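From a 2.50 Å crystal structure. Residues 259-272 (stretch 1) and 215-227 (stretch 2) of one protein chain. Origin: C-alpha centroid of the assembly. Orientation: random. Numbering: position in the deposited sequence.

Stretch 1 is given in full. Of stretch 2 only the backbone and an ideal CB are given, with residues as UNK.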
ATOM      1  N   PHE A 259       6.159 -27.216  -0.342  1.00 42.88           N
ATOM      2  CA  PHE A 259       5.085 -27.933  -1.022  1.00 41.61           C
ATOM      3  C   PHE A 259       3.793 -27.171  -0.817  1.00 40.08           C
ATOM      4  O   PHE A 259       3.707 -26.329   0.072  1.00 39.99           O
ATOM      5  CB  PHE A 259       4.948 -29.369  -0.518  1.00 41.55           C
ATOM      6  CG  PHE A 259       4.620 -29.488   0.937  1.00 39.16           C
ATOM      7  CD1 PHE A 259       5.615 -29.487   1.889  1.00 41.15           C
ATOM      8  CD2 PHE A 259       3.327 -29.644   1.356  1.00 38.52           C
ATOM      9  CE1 PHE A 259       5.309 -29.594   3.275  1.00 40.04           C
ATOM     10  CE2 PHE A 259       3.019 -29.766   2.735  1.00 38.15           C
ATOM     11  CZ  PHE A 259       4.010 -29.727   3.678  1.00 37.33           C
ATOM     12  N   TYR A 260       2.801 -27.487  -1.644  1.00 38.93           N
ATOM     13  CA  TYR A 260       1.450 -26.981  -1.525  1.00 36.63           C
ATOM     14  C   TYR A 260       0.570 -28.087  -1.054  1.00 36.50           C
ATOM     15  O   TYR A 260       0.694 -29.219  -1.488  1.00 38.54           O
ATOM     16  CB  TYR A 260       0.980 -26.528  -2.860  1.00 36.19           C
ATOM     17  CG  TYR A 260       1.727 -25.332  -3.331  1.00 38.63           C
ATOM     18  CD1 TYR A 260       1.356 -24.027  -2.908  1.00 38.27           C
ATOM     19  CD2 TYR A 260       2.798 -25.460  -4.194  1.00 40.48           C
ATOM     20  CE1 TYR A 260       2.027 -22.911  -3.357  1.00 39.31           C
ATOM     21  CE2 TYR A 260       3.479 -24.320  -4.671  1.00 41.87           C
ATOM     22  CZ  TYR A 260       3.093 -23.053  -4.230  1.00 42.63           C
ATOM     23  OH  TYR A 260       3.759 -21.930  -4.693  1.00 46.52           O
ATOM     24  N   THR A 261      -0.329 -27.803  -0.142  1.00 35.88           N
ATOM     25  CA  THR A 261      -1.194 -28.867   0.359  1.00 35.27           C
ATOM     26  C   THR A 261      -2.573 -28.278   0.488  1.00 34.66           C
ATOM     27  O   THR A 261      -2.727 -27.067   0.658  1.00 34.32           O
ATOM     28  CB  THR A 261      -0.688 -29.419   1.755  1.00 35.38           C
ATOM     29  OG1 THR A 261      -1.512 -30.521   2.221  1.00 34.49           O
ATOM     30  CG2 THR A 261      -0.647 -28.304   2.758  1.00 32.77           C
ATOM     31  N   ARG A 262      -3.556 -29.159   0.330  1.00 34.69           N
ATOM     32  CA  ARG A 262      -4.925 -28.923   0.677  1.00 34.33           C
ATOM     33  C   ARG A 262      -5.198 -29.913   1.754  1.00 34.27           C
ATOM     34  O   ARG A 262      -5.066 -31.111   1.499  1.00 35.96           O
ATOM     35  CB  ARG A 262      -5.839 -29.206  -0.522  1.00 35.17           C
ATOM     36  CG  ARG A 262      -7.332 -29.110  -0.179  1.00 35.82           C
ATOM     37  CD  ARG A 262      -8.214 -29.353  -1.375  1.00 38.72           C
ATOM     38  NE  ARG A 262      -8.133 -28.324  -2.428  1.00 38.97           N
ATOM     39  CZ  ARG A 262      -7.602 -28.469  -3.648  1.00 39.10           C
ATOM     40  NH1 ARG A 262      -7.053 -29.612  -4.032  1.00 41.89           N
ATOM     41  NH2 ARG A 262      -7.617 -27.449  -4.512  1.00 39.87           N
ATOM     42  N   LEU A 263      -5.604 -29.440   2.934  1.00 33.92           N
ATOM     43  CA  LEU A 263      -5.803 -30.298   4.113  1.00 34.31           C
ATOM     44  C   LEU A 263      -7.144 -30.999   4.120  1.00 36.91           C
ATOM     45  O   LEU A 263      -7.317 -31.987   4.839  1.00 37.74           O
ATOM     46  CB  LEU A 263      -5.685 -29.503   5.406  1.00 32.93           C
ATOM     47  CG  LEU A 263      -4.305 -28.858   5.532  1.00 31.97           C
ATOM     48  CD1 LEU A 263      -4.365 -27.821   6.575  1.00 29.85           C
ATOM     49  CD2 LEU A 263      -3.163 -29.865   5.793  1.00 31.13           C
ATOM     50  N   ASP A 264      -8.079 -30.497   3.316  1.00 38.88           N
ATOM     51  CA  ASP A 264      -9.483 -30.895   3.380  1.00 41.05           C
ATOM     52  C   ASP A 264     -10.106 -30.763   1.992  1.00 42.31           C
ATOM     53  O   ASP A 264      -9.932 -29.729   1.309  1.00 41.62           O
ATOM     54  CB  ASP A 264     -10.181 -29.997   4.374  1.00 41.41           C
ATOM     55  CG  ASP A 264     -11.633 -30.316   4.539  1.00 47.23           C
ATOM     56  OD1 ASP A 264     -12.140 -31.259   3.885  1.00 51.44           O
ATOM     57  OD2 ASP A 264     -12.288 -29.587   5.338  1.00 53.89           O
ATOM     58  N   ASN A 265     -10.800 -31.824   1.570  1.00 44.08           N
ATOM     59  CA  ASN A 265     -11.458 -31.877   0.273  1.00 45.46           C
ATOM     60  C   ASN A 265     -12.237 -30.612  -0.009  1.00 46.37           C
ATOM     61  O   ASN A 265     -13.067 -30.237   0.785  1.00 47.59           O
ATOM     62  CB  ASN A 265     -12.433 -33.040   0.237  1.00 46.99           C
ATOM     63  CG  ASN A 265     -11.761 -34.384   0.003  1.00 48.60           C
ATOM     64  OD1 ASN A 265     -10.578 -34.469  -0.349  1.00 51.88           O
ATOM     65  ND2 ASN A 265     -12.538 -35.452   0.143  1.00 48.36           N
ATOM     66  N   GLY A 266     -11.962 -29.957  -1.131  1.00 47.05           N
ATOM     67  CA  GLY A 266     -12.770 -28.837  -1.597  1.00 48.71           C
ATOM     68  C   GLY A 266     -12.357 -27.482  -1.073  1.00 48.24           C
ATOM     69  O   GLY A 266     -12.930 -26.456  -1.460  1.00 49.02           O
ATOM     70  N   LYS A 267     -11.345 -27.459  -0.214  1.00 47.39           N
ATOM     71  CA  LYS A 267     -10.935 -26.222   0.458  1.00 46.18           C
ATOM     72  C   LYS A 267      -9.686 -25.614  -0.162  1.00 45.07           C
ATOM     73  O   LYS A 267      -9.233 -26.035  -1.224  1.00 45.88           O
ATOM     74  CB  LYS A 267     -10.738 -26.510   1.936  1.00 45.71           C
ATOM     75  CG  LYS A 267     -11.987 -27.056   2.575  1.00 48.73           C
ATOM     76  CD  LYS A 267     -13.123 -26.044   2.445  1.00 52.00           C
ATOM     77  CE  LYS A 267     -14.333 -26.439   3.259  1.00 54.46           C
ATOM     78  NZ  LYS A 267     -14.913 -27.691   2.783  1.00 56.20           N
ATOM     79  N   ARG A 268      -9.172 -24.575   0.474  1.00 44.11           N
ATOM     80  CA  ARG A 268      -8.103 -23.764  -0.073  1.00 43.29           C
ATOM     81  C   ARG A 268      -6.844 -24.578  -0.103  1.00 41.21           C
ATOM     82  O   ARG A 268      -6.733 -25.545   0.625  1.00 42.16           O
ATOM     83  CB  ARG A 268      -7.891 -22.551   0.825  1.00 43.46           C
ATOM     84  CG  ARG A 268      -7.475 -22.954   2.253  1.00 45.55           C
ATOM     85  CD  ARG A 268      -6.967 -21.793   3.027  1.00 48.51           C
ATOM     86  NE  ARG A 268      -8.057 -20.880   3.323  1.00 54.76           N
ATOM     87  CZ  ARG A 268      -8.139 -19.609   2.925  1.00 58.68           C
ATOM     88  NH1 ARG A 268      -7.187 -19.054   2.178  1.00 58.68           N
ATOM     89  NH2 ARG A 268      -9.201 -18.886   3.286  1.00 60.52           N
ATOM     90  N   VAL A 269      -5.906 -24.196  -0.954  1.00 39.71           N
ATOM     91  CA  VAL A 269      -4.581 -24.749  -0.943  1.00 37.75           C
ATOM     92  C   VAL A 269      -3.708 -23.734  -0.213  1.00 36.98           C
ATOM     93  O   VAL A 269      -3.825 -22.503  -0.441  1.00 36.71           O
ATOM     94  CB  VAL A 269      -4.050 -24.937  -2.371  1.00 38.73           C
ATOM     95  CG1 VAL A 269      -2.602 -25.397  -2.354  1.00 37.44           C
ATOM     96  CG2 VAL A 269      -4.949 -25.930  -3.191  1.00 39.46           C
ATOM     97  N   ILE A 270      -2.819 -24.244   0.644  1.00 35.54           N
ATOM     98  CA  ILE A 270      -1.821 -23.413   1.318  1.00 34.10           C
ATOM     99  C   ILE A 270      -0.403 -23.827   0.908  1.00 34.96           C
ATOM    100  O   ILE A 270      -0.179 -24.977   0.504  1.00 34.96           O
ATOM    101  CB  ILE A 270      -1.948 -23.526   2.830  1.00 33.13           C
ATOM    102  CG1 ILE A 270      -1.660 -24.944   3.308  1.00 31.75           C
ATOM    103  CG2 ILE A 270      -3.334 -23.128   3.274  1.00 33.42           C
ATOM    104  CD1 ILE A 270      -1.798 -25.155   4.837  1.00 28.42           C
ATOM    105  N   ARG A 271       0.540 -22.880   1.000  1.00 34.97           N
ATOM    106  CA  ARG A 271       1.961 -23.138   0.788  1.00 35.13           C
ATOM    107  C   ARG A 271       2.627 -23.418   2.126  1.00 35.03           C
ATOM    108  O   ARG A 271       2.406 -22.697   3.103  1.00 34.06           O
ATOM    109  CB  ARG A 271       2.625 -21.910   0.190  1.00 35.91           C
ATOM    110  CG  ARG A 271       4.083 -22.135  -0.223  1.00 37.27           C
ATOM    111  CD  ARG A 271       4.776 -20.821  -0.598  1.00 38.82           C
ATOM    112  NE  ARG A 271       6.212 -21.035  -0.824  1.00 40.13           N
ATOM    113  CZ  ARG A 271       6.892 -20.668  -1.912  1.00 42.55           C
ATOM    114  NH1 ARG A 271       6.308 -20.024  -2.943  1.00 43.50           N
ATOM    115  NH2 ARG A 271       8.185 -20.962  -1.985  1.00 43.96           N
ATOM    116  N   VAL A 272       3.465 -24.448   2.181  1.00 35.64           N
ATOM    117  CA  VAL A 272       4.243 -24.708   3.390  1.00 35.28           C
ATOM    118  C   VAL A 272       5.713 -24.692   3.036  1.00 36.90           C
ATOM    119  O   VAL A 272       6.117 -25.397   2.121  1.00 38.34           O
ATOM    120  CB  VAL A 272       3.927 -26.072   3.986  1.00 35.08           C
ATOM    121  CG1 VAL A 272       4.754 -26.268   5.198  1.00 35.11           C
ATOM    122  CG2 VAL A 272       2.436 -26.227   4.324  1.00 33.40           C
ATOM    123  N   UNK A 215       0.174 -17.768 -10.534  1.00 60.12           N
ATOM    124  CA  UNK A 215       0.940 -18.545  -9.561  1.00 57.13           C
ATOM    125  C   UNK A 215       0.451 -19.991  -9.384  1.00 55.36           C
ATOM    126  O   UNK A 215      -0.710 -20.317  -9.669  1.00 54.53           O
ATOM    127  CB  UNK A 215       0.899 -17.833  -8.208  1.00 57.13           C
ATOM    128  N   UNK A 216       1.371 -20.836  -8.914  1.00 53.99           N
ATOM    129  CA  UNK A 216       1.168 -22.292  -8.786  1.00 52.83           C
ATOM    130  C   UNK A 216      -0.003 -22.625  -7.900  1.00 50.72           C
ATOM    131  O   UNK A 216      -0.778 -23.558  -8.181  1.00 50.20           O
ATOM    132  CB  UNK A 216       2.426 -22.964  -8.232  1.00 52.83           C
ATOM    133  N   UNK A 217      -0.113 -21.838  -6.838  1.00 48.84           N
ATOM    134  CA  UNK A 217      -1.120 -22.025  -5.814  1.00 47.19           C
ATOM    135  C   UNK A 217      -2.485 -21.804  -6.422  1.00 48.15           C
ATOM    136  O   UNK A 217      -3.427 -22.495  -6.046  1.00 48.63           O
ATOM    137  CB  UNK A 217      -0.889 -21.083  -4.630  1.00 47.19           C
ATOM    138  N   UNK A 218      -2.589 -20.885  -7.388  1.00 49.05           N
ATOM    139  CA  UNK A 218      -3.849 -20.639  -8.095  1.00 50.02           C
ATOM    140  C   UNK A 218      -4.145 -21.738  -9.120  1.00 51.39           C
ATOM    141  O   UNK A 218      -5.294 -22.158  -9.302  1.00 52.03           O
ATOM    142  CB  UNK A 218      -3.805 -19.277  -8.790  1.00 50.02           C
ATOM    143  N   UNK A 219      -3.105 -22.195  -9.801  1.00 51.72           N
ATOM    144  CA  UNK A 219      -3.214 -23.354 -10.683  1.00 52.64           C
ATOM    145  C   UNK A 219      -3.778 -24.580  -9.944  1.00 51.34           C
ATOM    146  O   UNK A 219      -4.689 -25.215 -10.436  1.00 52.07           O
ATOM    147  CB  UNK A 219      -1.845 -23.686 -11.279  1.00 52.64           C
ATOM    148  N   UNK A 220      -3.281 -24.886  -8.754  1.00 49.51           N
ATOM    149  CA  UNK A 220      -3.788 -26.057  -8.001  1.00 48.90           C
ATOM    150  C   UNK A 220      -5.219 -25.943  -7.476  1.00 48.76           C
ATOM    151  O   UNK A 220      -5.903 -26.943  -7.262  1.00 49.25           O
ATOM    152  CB  UNK A 220      -2.865 -26.319  -6.809  1.00 48.90           C
ATOM    153  N   UNK A 221      -5.665 -24.724  -7.224  1.00 49.20           N
ATOM    154  CA  UNK A 221      -7.011 -24.495  -6.706  1.00 49.44           C
ATOM    155  C   UNK A 221      -7.997 -24.627  -7.828  1.00 50.96           C
ATOM    156  O   UNK A 221      -9.131 -25.024  -7.606  1.00 51.60           O
ATOM    157  CB  UNK A 221      -7.132 -23.121  -6.043  1.00 49.44           C
ATOM    158  N   UNK A 222      -7.562 -24.300  -9.040  1.00 51.88           N
ATOM    159  CA  UNK A 222      -8.438 -24.411 -10.182  1.00 54.29           C
ATOM    160  C   UNK A 222      -8.614 -25.854 -10.603  1.00 55.09           C
ATOM    161  O   UNK A 222      -9.760 -26.294 -10.793  1.00 57.19           O
ATOM    162  CB  UNK A 222      -7.898 -23.582 -11.349  1.00 54.29           C
ATOM    163  N   UNK A 223      -7.505 -26.596 -10.700  1.00 53.87           N
ATOM    164  CA  UNK A 223      -7.504 -27.907 -11.362  1.00 54.74           C
ATOM    165  C   UNK A 223      -7.388 -29.153 -10.487  1.00 53.55           C
ATOM    166  O   UNK A 223      -7.263 -30.249 -11.012  1.00 54.40           O
ATOM    167  CB  UNK A 223      -6.345 -27.934 -12.361  1.00 54.74           C
ATOM    168  N   UNK A 224      -7.435 -28.990  -9.164  1.00 51.59           N
ATOM    169  CA  UNK A 224      -7.561 -30.118  -8.247  1.00 50.00           C
ATOM    170  C   UNK A 224      -8.637 -29.775  -7.227  1.00 50.45           C
ATOM    171  O   UNK A 224      -8.863 -28.588  -6.933  1.00 50.51           O
ATOM    172  CB  UNK A 224      -6.230 -30.436  -7.562  1.00 50.00           C
ATOM    173  N   UNK A 225      -9.299 -30.798  -6.701  1.00 51.51           N
ATOM    174  CA  UNK A 225     -10.331 -30.617  -5.681  1.00 52.27           C
ATOM    175  C   UNK A 225      -9.972 -31.298  -4.386  1.00 50.03           C
ATOM    176  O   UNK A 225     -10.264 -30.762  -3.321  1.00 48.26           O
ATOM    177  CB  UNK A 225     -11.676 -31.147  -6.182  1.00 52.27           C
ATOM    178  N   UNK A 226      -9.357 -32.478  -4.481  1.00 49.52           N
ATOM    179  CA  UNK A 226      -9.243 -33.373  -3.338  1.00 49.16           C
ATOM    180  C   UNK A 226      -8.066 -33.019  -2.422  1.00 47.33           C
ATOM    181  O   UNK A 226      -7.049 -32.436  -2.845  1.00 46.39           O
ATOM    182  CB  UNK A 226      -9.099 -34.815  -3.828  1.00 49.16           C
ATOM    183  N   UNK A 227      -8.216 -33.363  -1.146  1.00 46.23           N
ATOM    184  CA  UNK A 227      -7.135 -33.211  -0.172  1.00 44.25           C
ATOM    185  C   UNK A 227      -5.827 -33.848  -0.676  1.00 42.69           C
ATOM    186  O   UNK A 227      -5.830 -34.963  -1.176  1.00 42.97           O
ATOM    187  CB  UNK A 227      -7.543 -33.837   1.163  1.00 44.25           C
TER

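Position 215 stands just before the first helical residue, with phi/psi of -76/157 and nothing of stretch 1 within 5.5 Å of its CB. An N-cap residue or a proline would fit, since phi is already near the value a proline ring imposes. It is Pro 215, whose O accepts the backbone bond from N of 219 at 3.0 Å.

At 216 CB points toward stretch 1, 3.9 Å from Tyr 260 OH. A small or polar side chain suits this first turn, where acidic groups are favored by the helix dipole. It is Asp 216, whose carboxylate is hydrogen-bonded elsewhere in the structure.

The CB of 217 points sideways, yet lies 3.7 Å from Tyr 260 CE1 and 5.2 Å from Val 269 CG1. An aliphatic residue of medium or large size is expected. Ile 217 packs its CB 3.6 Å from Tyr 260 CE1, and its extended t,t chain carries CD1 to 3.4 Å from Val 269 O.

Positions 218 and 219 have no contact with stretch 1, which leaves the choice of side chain open; they are Thr 218 and Val 219.

Position 220 points toward stretch 1, with CB 4.2 Å from Val 269 CG2 and Tyr 260 nearby. Leucine, isoleucine or methionine could fill the gap. Leu 220 does so, its CD1 reaching 3.4 Å from Tyr 260 CB, while its backbone O accepts a hydrogen bond from Arg 262 NH2 at 3.3 Å.

At 221 CB points sideways, 4.6 Å from both Val 269 CG2 and Arg 262 NH2. A long side chain with an aliphatic stem would suit, and an acid would be plausible beside the arginine. Glu 221 lays its CG 3.6 Å from Val 269 CG2, but makes no salt bridge to Arg 262.

Positions 222 and 223 point away and are unconstrained by stretch 1; they are Leu 222 and Phe 223.

At 224 the chain leaves helical geometry, and CB lies 3.7 Å from Arg 262 NH1. A short side chain carrying an acceptor is wanted: serine, threonine, asparagine or aspartate. Thr 224, with chi1 p, accepts from Arg 262 NH1 at OG1 (2.7 Å) and donates from OG1 to Leu 220 O (2.6 Å), linking the guanidinium to the helix end.

CB of 225 points away, so many polar residues would do; the backbone does the work, its O accepting from Gly 266 N at 2.9 Å. Glu 225 bends its end back, bringing OE2 to 3.5 Å from Asn 265 C.

Position 226 also points away overall, though CB is 3.8 Å from Asn 265 OD1; a flexible polar chain suits it. Lys 226 passes CD 3.3 Å from Asn 265 OD1, and its backbone O accepts from Arg 262 NH1 at 3.1 Å.

At 227, CB lies among acceptors, 3.4 Å from Asn 265 OD1 and 3.7 Å from Arg 262 O, favoring a long donor. Arg 227 gives NE to Leu 263 O and N to Asn 265 OD1, both at 2.7 Å.

Stretch 2 215-227: PDITVLELFTEKR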
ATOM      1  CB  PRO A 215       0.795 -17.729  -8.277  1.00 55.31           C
ATOM      2  CG  PRO A 215      -0.375 -16.869  -8.477  1.00 56.18           C
ATOM      3  CD  PRO A 215      -0.504 -16.615  -9.923  1.00 59.02           C
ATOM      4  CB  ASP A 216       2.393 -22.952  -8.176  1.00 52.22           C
ATOM      5  CG  ASP A 216       3.600 -22.931  -9.092  1.00 54.68           C
ATOM      6  OD1 ASP A 216       3.444 -22.944 -10.332  1.00 56.98           O
ATOM      7  OD2 ASP A 216       4.726 -22.910  -8.554  1.00 55.77           O
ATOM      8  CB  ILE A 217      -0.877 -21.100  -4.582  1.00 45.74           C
ATOM      9  CG1 ILE A 217      -1.695 -21.577  -3.368  1.00 44.68           C
ATOM     10  CG2 ILE A 217      -1.175 -19.643  -4.916  1.00 45.67           C
ATOM     11  CD1 ILE A 217      -1.473 -20.742  -2.055  1.00 41.06           C
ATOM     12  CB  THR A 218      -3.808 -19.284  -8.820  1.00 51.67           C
ATOM     13  OG1 THR A 218      -3.583 -18.235  -7.865  1.00 50.80           O
ATOM     14  CG2 THR A 218      -5.090 -19.033  -9.563  1.00 52.38           C
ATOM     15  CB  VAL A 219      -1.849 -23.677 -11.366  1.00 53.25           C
ATOM     16  CG1 VAL A 219      -1.798 -25.071 -11.822  1.00 53.50           C
ATOM     17  CG2 VAL A 219      -1.646 -22.798 -12.554  1.00 55.58           C
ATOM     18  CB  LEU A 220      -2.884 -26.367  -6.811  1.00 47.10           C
ATOM     19  CG  LEU A 220      -1.452 -26.746  -7.150  1.00 47.49           C
ATOM     20  CD1 LEU A 220      -0.587 -26.553  -5.921  1.00 43.97           C
ATOM     21  CD2 LEU A 220      -1.394 -28.190  -7.725  1.00 48.58           C
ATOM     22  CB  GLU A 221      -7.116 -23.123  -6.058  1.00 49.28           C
ATOM     23  CG  GLU A 221      -6.383 -23.017  -4.704  1.00 49.88           C
ATOM     24  CD  GLU A 221      -6.365 -21.599  -4.124  1.00 53.14           C
ATOM     25  OE1 GLU A 221      -7.051 -20.697  -4.665  1.00 54.39           O
ATOM     26  OE2 GLU A 221      -5.659 -21.394  -3.106  1.00 55.99           O
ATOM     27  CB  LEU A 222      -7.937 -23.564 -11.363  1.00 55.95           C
ATOM     28  CG  LEU A 222      -8.146 -22.058 -11.234  1.00 54.36           C
ATOM     29  CD1 LEU A 222      -7.643 -21.430 -12.472  1.00 54.97           C
ATOM     30  CD2 LEU A 222      -9.606 -21.716 -11.008  1.00 53.89           C
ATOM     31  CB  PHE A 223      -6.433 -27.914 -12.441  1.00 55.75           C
ATOM     32  CG  PHE A 223      -6.683 -26.901 -13.510  1.00 56.85           C
ATOM     33  CD1 PHE A 223      -7.768 -27.040 -14.340  1.00 58.04           C
ATOM     34  CD2 PHE A 223      -5.873 -25.773 -13.638  1.00 55.70           C
ATOM     35  CE1 PHE A 223      -8.034 -26.091 -15.307  1.00 62.04           C
ATOM     36  CE2 PHE A 223      -6.124 -24.824 -14.602  1.00 57.30           C
ATOM     37  CZ  PHE A 223      -7.204 -24.977 -15.446  1.00 60.86           C
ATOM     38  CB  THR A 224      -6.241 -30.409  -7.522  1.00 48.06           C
ATOM     39  OG1 THR A 224      -6.020 -29.466  -6.468  1.00 44.46           O
ATOM     40  CG2 THR A 224      -5.064 -30.367  -8.479  1.00 46.95           C
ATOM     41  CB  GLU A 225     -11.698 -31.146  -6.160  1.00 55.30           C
ATOM     42  CG  GLU A 225     -12.951 -30.659  -5.334  1.00 60.69           C
ATOM     43  CD  GLU A 225     -13.524 -31.697  -4.315  1.00 66.93           C
ATOM     44  OE1 GLU A 225     -13.850 -32.836  -4.719  1.00 71.36           O
ATOM     45  OE2 GLU A 225     -13.683 -31.363  -3.108  1.00 70.86           O
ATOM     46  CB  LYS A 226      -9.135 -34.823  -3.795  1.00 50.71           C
ATOM     47  CG  LYS A 226     -10.441 -35.443  -4.304  1.00 54.18           C
ATOM     48  CD  LYS A 226     -11.148 -36.152  -3.173  1.00 57.13           C
ATOM     49  CE  LYS A 226     -12.596 -36.557  -3.490  1.00 61.48           C
ATOM     50  NZ  LYS A 226     -13.094 -37.634  -2.505  1.00 62.59           N
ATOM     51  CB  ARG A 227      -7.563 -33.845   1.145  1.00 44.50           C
ATOM     52  CG  ARG A 227      -6.486 -33.936   2.220  1.00 45.77           C
ATOM     53  CD  ARG A 227      -7.047 -34.689   3.446  1.00 47.40           C
ATOM     54  NE  ARG A 227      -6.272 -34.499   4.680  1.00 45.70           N
ATOM     55  CZ  ARG A 227      -5.402 -35.378   5.182  1.00 48.60           C
ATOM     56  NH1 ARG A 227      -5.121 -36.509   4.545  1.00 50.26           N
ATOM     57  NH2 ARG A 227      -4.782 -35.121   6.332  1.00 49.32           N
TER
HETATM   58  O   HOH W   1      -9.414 -25.363  -4.175  1.00 69.76           O
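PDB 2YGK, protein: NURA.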